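Local coordinates for DUF115 domain-containing protein (Magnetospirillum magneticum AMB-1, PDB 5MU5), which is a Maf-type glycosyltransferase involved in flagella formation, probably by transferring sugars to flagellin, at residues 407-419 against 486-498. Sequence-based numbering, arbitrary orientation.
Sequences RELYLFGVDLGSR and AANAFNCSDGVMI
Strands 408-412 and 488-491 are parallel neighbours in a mixed sheet, connected as a beta-alpha-beta crossover whose long connection includes helix 467-482, and joined by five backbone hydrogen bonds: Asn488 N to Arg407 O, Leu409 N to Asn488 O, Phe490 N to Leu409 O, Leu411 N to Phe490 O and Cys492 N to Leu411 O. Strand 275-278 borders 408-412 and strand 502-503 borders 488-491.

Among the aromatic contacts, the Tyr410 and Phe490 rings point the same way with planes 15° apart, slid so far that they barely overlap; Phe490 CD1 lies over a Tyr410 face, 3.4 Å from Tyr410 CE2. Tyr410 OH donates to Glu408 OE2 at 2.5 Å, which receives it on its anti lone pair. Cys492 SG sits obliquely against the Phe412 ring, 4.3 Å from its centroid.

Apolar tips meet on the other face, Leu411 CD1 lying 3.8 Å from Ile498 CD1, which also touches Val414 CG1. The Leu416 and Val496 side chains cross at about a right angle beside helix 467-482, Leu416 CB touching Val496 CG2.

Polar bonds tie the loops beyond the strands. Ser493 OG, turned anti to its carbonyl carbon (chi1 -49°), accepts the N-H of Val414, 3.0 Å from Val414 N. Asn491 OD1 accepts Ser493 N in an Asx turn, while Val496 N binds Asp415 O. One water links Val414 O, Val496 O and Asn491 ND2. Arg419, bent at chi2 and chi3, meets Asp494 in a salt bridge and also reaches Gly460 O through NH1; its NH2 approaches Asp494 OD1 at 2.9 Å, nearly in the guanidinium plane, with the carboxylate turned 40° from that plane.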
ATOM      1  N   ARG A 407       5.861 -24.993  13.262  1.00 37.58           N
ATOM      2  CA  ARG A 407       4.988 -25.501  12.228  1.00 38.29           C
ATOM      3  C   ARG A 407       3.630 -25.984  12.728  1.00 39.15           C
ATOM      4  O   ARG A 407       2.642 -25.850  12.007  1.00 43.01           O
ATOM      5  CB  ARG A 407       5.710 -26.587  11.452  1.00 39.64           C
ATOM      6  CG  ARG A 407       6.940 -26.072  10.688  1.00 38.69           C
ATOM      7  CD  ARG A 407       6.535 -25.176   9.527  1.00 37.27           C
ATOM      8  NE  ARG A 407       7.682 -24.642   8.782  1.00 36.56           N
ATOM      9  CZ  ARG A 407       8.299 -23.496   9.037  1.00 37.27           C
ATOM     10  NH1 ARG A 407       7.908 -22.715  10.043  1.00 38.38           N
ATOM     11  NH2 ARG A 407       9.303 -23.105   8.268  1.00 36.69           N
ATOM     12  N   GLU A 408       3.574 -26.505  13.949  1.00 37.58           N
ATOM     13  CA  GLU A 408       2.337 -26.888  14.567  1.00 37.92           C
ATOM     14  C   GLU A 408       1.904 -25.697  15.417  1.00 38.19           C
ATOM     15  O   GLU A 408       2.547 -25.347  16.396  1.00 41.37           O
ATOM     16  CB  GLU A 408       2.521 -28.145  15.398  1.00 39.09           C
ATOM     17  CG  GLU A 408       1.203 -28.790  15.829  1.00 41.42           C
ATOM     18  CD  GLU A 408       1.406 -29.999  16.736  1.00 43.74           C
ATOM     19  OE1 GLU A 408       2.436 -30.680  16.588  1.00 50.10           O
ATOM     20  OE2 GLU A 408       0.540 -30.286  17.583  1.00 43.82           O
ATOM     21  N   LEU A 409       0.821 -25.059  15.012  1.00 37.93           N
ATOM     22  CA  LEU A 409       0.378 -23.809  15.615  1.00 38.99           C
ATOM     23  C   LEU A 409      -1.014 -23.930  16.158  1.00 36.06           C
ATOM     24  O   LEU A 409      -1.873 -24.487  15.502  1.00 31.49           O
ATOM     25  CB  LEU A 409       0.317 -22.708  14.555  1.00 40.20           C
ATOM     26  CG  LEU A 409       1.545 -21.897  14.192  1.00 44.14           C
ATOM     27  CD1 LEU A 409       2.718 -22.765  13.792  1.00 45.02           C
ATOM     28  CD2 LEU A 409       1.185 -20.960  13.054  1.00 46.28           C
ATOM     29  N   TYR A 410      -1.233 -23.352  17.334  1.00 36.57           N
ATOM     30  CA  TYR A 410      -2.554 -23.289  17.928  1.00 35.75           C
ATOM     31  C   TYR A 410      -2.884 -21.842  18.212  1.00 36.50           C
ATOM     32  O   TYR A 410      -2.122 -21.140  18.883  1.00 36.19           O
ATOM     33  CB  TYR A 410      -2.615 -24.116  19.197  1.00 36.19           C
ATOM     34  CG  TYR A 410      -2.412 -25.581  18.924  1.00 37.86           C
ATOM     35  CD1 TYR A 410      -1.142 -26.117  18.825  1.00 37.55           C
ATOM     36  CD2 TYR A 410      -3.495 -26.430  18.729  1.00 39.31           C
ATOM     37  CE1 TYR A 410      -0.956 -27.455  18.548  1.00 37.55           C
ATOM     38  CE2 TYR A 410      -3.316 -27.773  18.463  1.00 37.14           C
ATOM     39  CZ  TYR A 410      -2.045 -28.274  18.371  1.00 37.74           C
ATOM     40  OH  TYR A 410      -1.857 -29.609  18.114  1.00 37.88           O
ATOM     41  N   LEU A 411      -4.011 -21.390  17.683  1.00 34.94           N
ATOM     42  CA  LEU A 411      -4.478 -20.039  17.962  1.00 35.50           C
ATOM     43  C   LEU A 411      -5.518 -19.997  19.081  1.00 33.97           C
ATOM     44  O   LEU A 411      -6.502 -20.720  19.074  1.00 36.46           O
ATOM     45  CB  LEU A 411      -5.068 -19.398  16.719  1.00 36.51           C
ATOM     46  CG  LEU A 411      -4.260 -19.454  15.430  1.00 40.31           C
ATOM     47  CD1 LEU A 411      -5.115 -18.806  14.350  1.00 41.32           C
ATOM     48  CD2 LEU A 411      -2.900 -18.785  15.537  1.00 40.51           C
ATOM     49  N   PHE A 412      -5.290 -19.110  20.031  1.00 34.21           N
ATOM     50  CA  PHE A 412      -6.202 -18.869  21.122  1.00 33.37           C
ATOM     51  C   PHE A 412      -6.432 -17.363  21.198  1.00 32.61           C
ATOM     52  O   PHE A 412      -5.509 -16.569  20.966  1.00 34.62           O
ATOM     53  CB  PHE A 412      -5.602 -19.359  22.437  1.00 35.46           C
ATOM     54  CG  PHE A 412      -5.331 -20.830  22.472  1.00 34.22           C
ATOM     55  CD1 PHE A 412      -4.113 -21.323  22.053  1.00 35.45           C
ATOM     56  CD2 PHE A 412      -6.271 -21.705  22.972  1.00 33.64           C
ATOM     57  CE1 PHE A 412      -3.843 -22.683  22.118  1.00 36.44           C
ATOM     58  CE2 PHE A 412      -6.023 -23.058  23.025  1.00 34.21           C
ATOM     59  CZ  PHE A 412      -4.807 -23.551  22.606  1.00 34.74           C
ATOM     60  N   GLY A 413      -7.663 -16.974  21.494  1.00 32.06           N
ATOM     61  CA  GLY A 413      -8.014 -15.569  21.631  1.00 32.73           C
ATOM     62  C   GLY A 413      -7.821 -14.758  20.368  1.00 31.96           C
ATOM     63  O   GLY A 413      -7.597 -13.552  20.446  1.00 33.54           O
ATOM     64  N   VAL A 414      -7.827 -15.430  19.219  1.00 32.52           N
ATOM     65  CA  VAL A 414      -7.718 -14.788  17.913  1.00 32.22           C
ATOM     66  C   VAL A 414      -9.134 -14.858  17.350  1.00 34.05           C
ATOM     67  O   VAL A 414      -9.415 -15.637  16.444  1.00 35.93           O
ATOM     68  CB  VAL A 414      -6.756 -15.517  16.980  1.00 32.45           C
ATOM     69  CG1 VAL A 414      -6.586 -14.739  15.676  1.00 34.35           C
ATOM     70  CG2 VAL A 414      -5.412 -15.658  17.639  1.00 32.36           C
ATOM     71  N   ASP A 415     -10.017 -14.056  17.944  1.00 33.26           N
ATOM     72  CA  ASP A 415     -11.438 -14.064  17.631  1.00 33.44           C
ATOM     73  C   ASP A 415     -11.716 -13.253  16.366  1.00 32.67           C
ATOM     74  O   ASP A 415     -12.348 -13.745  15.441  1.00 31.44           O
ATOM     75  CB  ASP A 415     -12.245 -13.472  18.796  1.00 34.33           C
ATOM     76  CG  ASP A 415     -12.205 -14.333  20.053  1.00 37.34           C
ATOM     77  OD1 ASP A 415     -11.479 -15.346  20.080  1.00 37.83           O
ATOM     78  OD2 ASP A 415     -12.899 -13.974  21.033  1.00 42.23           O
ATOM     79  N   LEU A 416     -11.264 -12.004  16.350  1.00 30.87           N
ATOM     80  CA  LEU A 416     -11.412 -11.129  15.188  1.00 33.82           C
ATOM     81  C   LEU A 416     -12.894 -10.970  14.835  1.00 38.14           C
ATOM     82  O   LEU A 416     -13.271 -10.966  13.651  1.00 38.05           O
ATOM     83  CB  LEU A 416     -10.636 -11.702  13.986  1.00 34.50           C
ATOM     84  CG  LEU A 416      -9.180 -12.089  14.277  1.00 34.43           C
ATOM     85  CD1 LEU A 416      -8.520 -12.663  13.051  1.00 34.18           C
ATOM     86  CD2 LEU A 416      -8.415 -10.885  14.794  1.00 35.47           C
ATOM     87  N   GLY A 417     -13.712 -10.909  15.882  1.00 38.15           N
ATOM     88  CA  GLY A 417     -15.144 -10.774  15.776  1.00 41.43           C
ATOM     89  C   GLY A 417     -15.864 -11.436  16.939  1.00 41.07           C
ATOM     90  O   GLY A 417     -15.268 -12.211  17.674  1.00 41.17           O
ATOM     91  N   SER A 418     -17.152 -11.138  17.074  1.00 41.13           N
ATOM     92  CA  SER A 418     -17.980 -11.664  18.141  1.00 42.76           C
ATOM     93  C   SER A 418     -19.075 -12.518  17.582  1.00 41.69           C
ATOM     94  O   SER A 418     -19.701 -12.176  16.594  1.00 37.59           O
ATOM     95  CB  SER A 418     -18.644 -10.541  18.931  1.00 44.35           C
ATOM     96  OG  SER A 418     -17.685  -9.725  19.555  1.00 54.43           O
ATOM     97  N   ARG A 419     -19.292 -13.622  18.266  1.00 45.27           N
ATOM     98  CA  ARG A 419     -20.357 -14.538  18.010  1.00 50.80           C
ATOM     99  C   ARG A 419     -21.693 -13.794  18.006  1.00 55.60           C
ATOM    100  O   ARG A 419     -21.908 -12.831  18.761  1.00 54.79           O
ATOM    101  CB  ARG A 419     -20.303 -15.626  19.092  1.00 54.49           C
ATOM    102  CG  ARG A 419     -21.415 -16.653  19.093  1.00 60.11           C
ATOM    103  CD  ARG A 419     -21.440 -17.499  17.841  1.00 61.38           C
ATOM    104  NE  ARG A 419     -20.315 -18.431  17.704  1.00 59.59           N
ATOM    105  CZ  ARG A 419     -20.134 -19.183  16.621  1.00 58.05           C
ATOM    106  NH1 ARG A 419     -20.993 -19.096  15.614  1.00 63.41           N
ATOM    107  NH2 ARG A 419     -19.109 -20.003  16.517  1.00 55.49           N
ATOM    108  N   ALA A 486       3.942 -28.109   5.327  1.00 44.59           N
ATOM    109  CA  ALA A 486       4.673 -28.303   6.604  1.00 44.28           C
ATOM    110  C   ALA A 486       3.906 -27.702   7.798  1.00 44.06           C
ATOM    111  O   ALA A 486       3.790 -28.336   8.845  1.00 43.77           O
ATOM    112  CB  ALA A 486       6.070 -27.707   6.529  1.00 43.84           C
ATOM    113  N   ALA A 487       3.380 -26.488   7.632  1.00 44.15           N
ATOM    114  CA  ALA A 487       2.549 -25.842   8.660  1.00 41.86           C
ATOM    115  C   ALA A 487       1.234 -26.576   8.895  1.00 41.65           C
ATOM    116  O   ALA A 487       0.510 -26.895   7.957  1.00 42.10           O
ATOM    117  CB  ALA A 487       2.245 -24.414   8.260  1.00 42.62           C
ATOM    118  N   ASN A 488       0.930 -26.806  10.161  1.00 41.89           N
ATOM    119  CA  ASN A 488      -0.308 -27.403  10.588  1.00 43.82           C
ATOM    120  C   ASN A 488      -0.935 -26.497  11.676  1.00 40.14           C
ATOM    121  O   ASN A 488      -0.537 -26.532  12.836  1.00 45.55           O
ATOM    122  CB  ASN A 488       0.041 -28.792  11.100  1.00 51.54           C
ATOM    123  CG  ASN A 488      -1.151 -29.679  11.276  1.00 60.35           C
ATOM    124  OD1 ASN A 488      -2.111 -29.640  10.500  1.00 65.28           O
ATOM    125  ND2 ASN A 488      -1.092 -30.517  12.304  1.00 69.74           N
ATOM    126  N   ALA A 489      -1.895 -25.670  11.293  1.00 36.20           N
ATOM    127  CA  ALA A 489      -2.474 -24.678  12.184  1.00 35.06           C
ATOM    128  C   ALA A 489      -3.895 -24.992  12.640  1.00 34.04           C
ATOM    129  O   ALA A 489      -4.765 -25.298  11.839  1.00 34.39           O
ATOM    130  CB  ALA A 489      -2.442 -23.317  11.519  1.00 34.58           C
ATOM    131  N   PHE A 490      -4.116 -24.882  13.945  1.00 35.25           N
ATOM    132  CA  PHE A 490      -5.404 -25.143  14.554  1.00 35.16           C
ATOM    133  C   PHE A 490      -5.938 -23.877  15.167  1.00 35.46           C
ATOM    134  O   PHE A 490      -5.185 -23.090  15.716  1.00 37.36           O
ATOM    135  CB  PHE A 490      -5.265 -26.227  15.602  1.00 37.25           C
ATOM    136  CG  PHE A 490      -4.744 -27.514  15.046  1.00 41.92           C
ATOM    137  CD1 PHE A 490      -3.383 -27.773  15.020  1.00 43.04           C
ATOM    138  CD2 PHE A 490      -5.609 -28.444  14.485  1.00 44.39           C
ATOM    139  CE1 PHE A 490      -2.901 -28.952  14.487  1.00 43.91           C
ATOM    140  CE2 PHE A 490      -5.133 -29.622  13.957  1.00 43.90           C
ATOM    141  CZ  PHE A 490      -3.783 -29.873  13.948  1.00 45.26           C
ATOM    142  N   ASN A 491      -7.233 -23.638  15.020  1.00 36.87           N
ATOM    143  CA  ASN A 491      -7.832 -22.458  15.608  1.00 37.92           C
ATOM    144  C   ASN A 491      -8.768 -22.940  16.686  1.00 37.45           C
ATOM    145  O   ASN A 491      -9.744 -23.613  16.375  1.00 35.28           O
ATOM    146  CB  ASN A 491      -8.587 -21.644  14.565  1.00 37.39           C
ATOM    147  CG  ASN A 491      -9.095 -20.318  15.112  1.00 39.12           C
ATOM    148  OD1 ASN A 491      -8.824 -19.943  16.268  1.00 40.09           O
ATOM    149  ND2 ASN A 491      -9.834 -19.592  14.279  1.00 37.45           N
ATOM    150  N   CYS A 492      -8.436 -22.626  17.940  1.00 35.46           N
ATOM    151  CA  CYS A 492      -9.275 -22.950  19.087  1.00 36.87           C
ATOM    152  C   CYS A 492     -10.162 -21.781  19.520  1.00 36.86           C
ATOM    153  O   CYS A 492     -10.980 -21.918  20.448  1.00 36.29           O
ATOM    154  CB  CYS A 492      -8.410 -23.407  20.279  1.00 41.52           C
ATOM    155  SG  CYS A 492      -7.316 -24.827  19.942  1.00 41.69           S
ATOM    156  N   SER A 493     -10.019 -20.638  18.841  1.00 36.34           N
ATOM    157  CA  SER A 493     -10.760 -19.424  19.172  1.00 35.45           C
ATOM    158  C   SER A 493     -12.219 -19.477  18.708  1.00 35.95           C
ATOM    159  O   SER A 493     -12.520 -19.984  17.635  1.00 34.85           O
ATOM    160  CB  SER A 493     -10.086 -18.213  18.527  1.00 36.26           C
ATOM    161  OG  SER A 493      -8.702 -18.219  18.803  1.00 39.10           O
ATOM    162  N   ASP A 494     -13.125 -18.926  19.505  1.00 36.91           N
ATOM    163  CA  ASP A 494     -14.515 -18.877  19.104  1.00 38.14           C
ATOM    164  C   ASP A 494     -14.782 -17.558  18.377  1.00 38.07           C
ATOM    165  O   ASP A 494     -15.465 -16.687  18.893  1.00 40.49           O
ATOM    166  CB  ASP A 494     -15.459 -19.056  20.299  1.00 38.38           C
ATOM    167  CG  ASP A 494     -16.936 -19.257  19.862  1.00 42.42           C
ATOM    168  OD1 ASP A 494     -17.221 -19.534  18.666  1.00 41.23           O
ATOM    169  OD2 ASP A 494     -17.819 -19.123  20.726  1.00 46.16           O
ATOM    170  N   GLY A 495     -14.231 -17.418  17.173  1.00 36.29           N
ATOM    171  CA  GLY A 495     -14.387 -16.189  16.386  1.00 32.95           C
ATOM    172  C   GLY A 495     -14.514 -16.550  14.935  1.00 31.93           C
ATOM    173  O   GLY A 495     -15.097 -17.584  14.621  1.00 32.03           O
ATOM    174  N   VAL A 496     -13.971 -15.715  14.049  1.00 32.84           N
ATOM    175  CA  VAL A 496     -14.055 -15.975  12.613  1.00 35.01           C
ATOM    176  C   VAL A 496     -13.241 -17.183  12.163  1.00 33.39           C
ATOM    177  O   VAL A 496     -12.228 -17.538  12.770  1.00 33.08           O
ATOM    178  CB  VAL A 496     -13.531 -14.818  11.720  1.00 37.88           C
ATOM    179  CG1 VAL A 496     -14.317 -13.555  11.928  1.00 41.39           C
ATOM    180  CG2 VAL A 496     -12.033 -14.587  11.911  1.00 37.49           C
ATOM    181  N   MET A 497     -13.685 -17.762  11.057  1.00 32.36           N
ATOM    182  CA  MET A 497     -12.947 -18.785  10.342  1.00 33.28           C
ATOM    183  C   MET A 497     -11.724 -18.121   9.673  1.00 33.26           C
ATOM    184  O   MET A 497     -11.832 -17.091   8.988  1.00 32.24           O
ATOM    185  CB  MET A 497     -13.853 -19.402   9.254  1.00 35.45           C
ATOM    186  CG  MET A 497     -13.213 -20.546   8.475  1.00 39.12           C
ATOM    187  SD  MET A 497     -12.882 -21.998   9.513  1.00 44.61           S
ATOM    188  CE  MET A 497     -14.523 -22.743   9.419  1.00 41.04           C
ATOM    189  N   ILE A 498     -10.555 -18.702   9.888  1.00 32.63           N
ATOM    190  CA  ILE A 498      -9.330 -18.247   9.258  1.00 32.48           C
ATOM    191  C   ILE A 498      -8.884 -19.323   8.252  1.00 32.99           C
ATOM    192  O   ILE A 498      -8.801 -20.502   8.595  1.00 33.86           O
ATOM    193  CB  ILE A 498      -8.243 -18.014  10.313  1.00 32.66           C
ATOM    194  CG1 ILE A 498      -8.751 -17.028  11.378  1.00 33.33           C
ATOM    195  CG2 ILE A 498      -6.972 -17.510   9.666  1.00 32.24           C
ATOM    196  CD1 ILE A 498      -7.895 -16.961  12.626  1.00 33.71           C
TER
HETATM  197  O   HOH W   1     -11.370 -17.331  15.361  1.00 31.15           O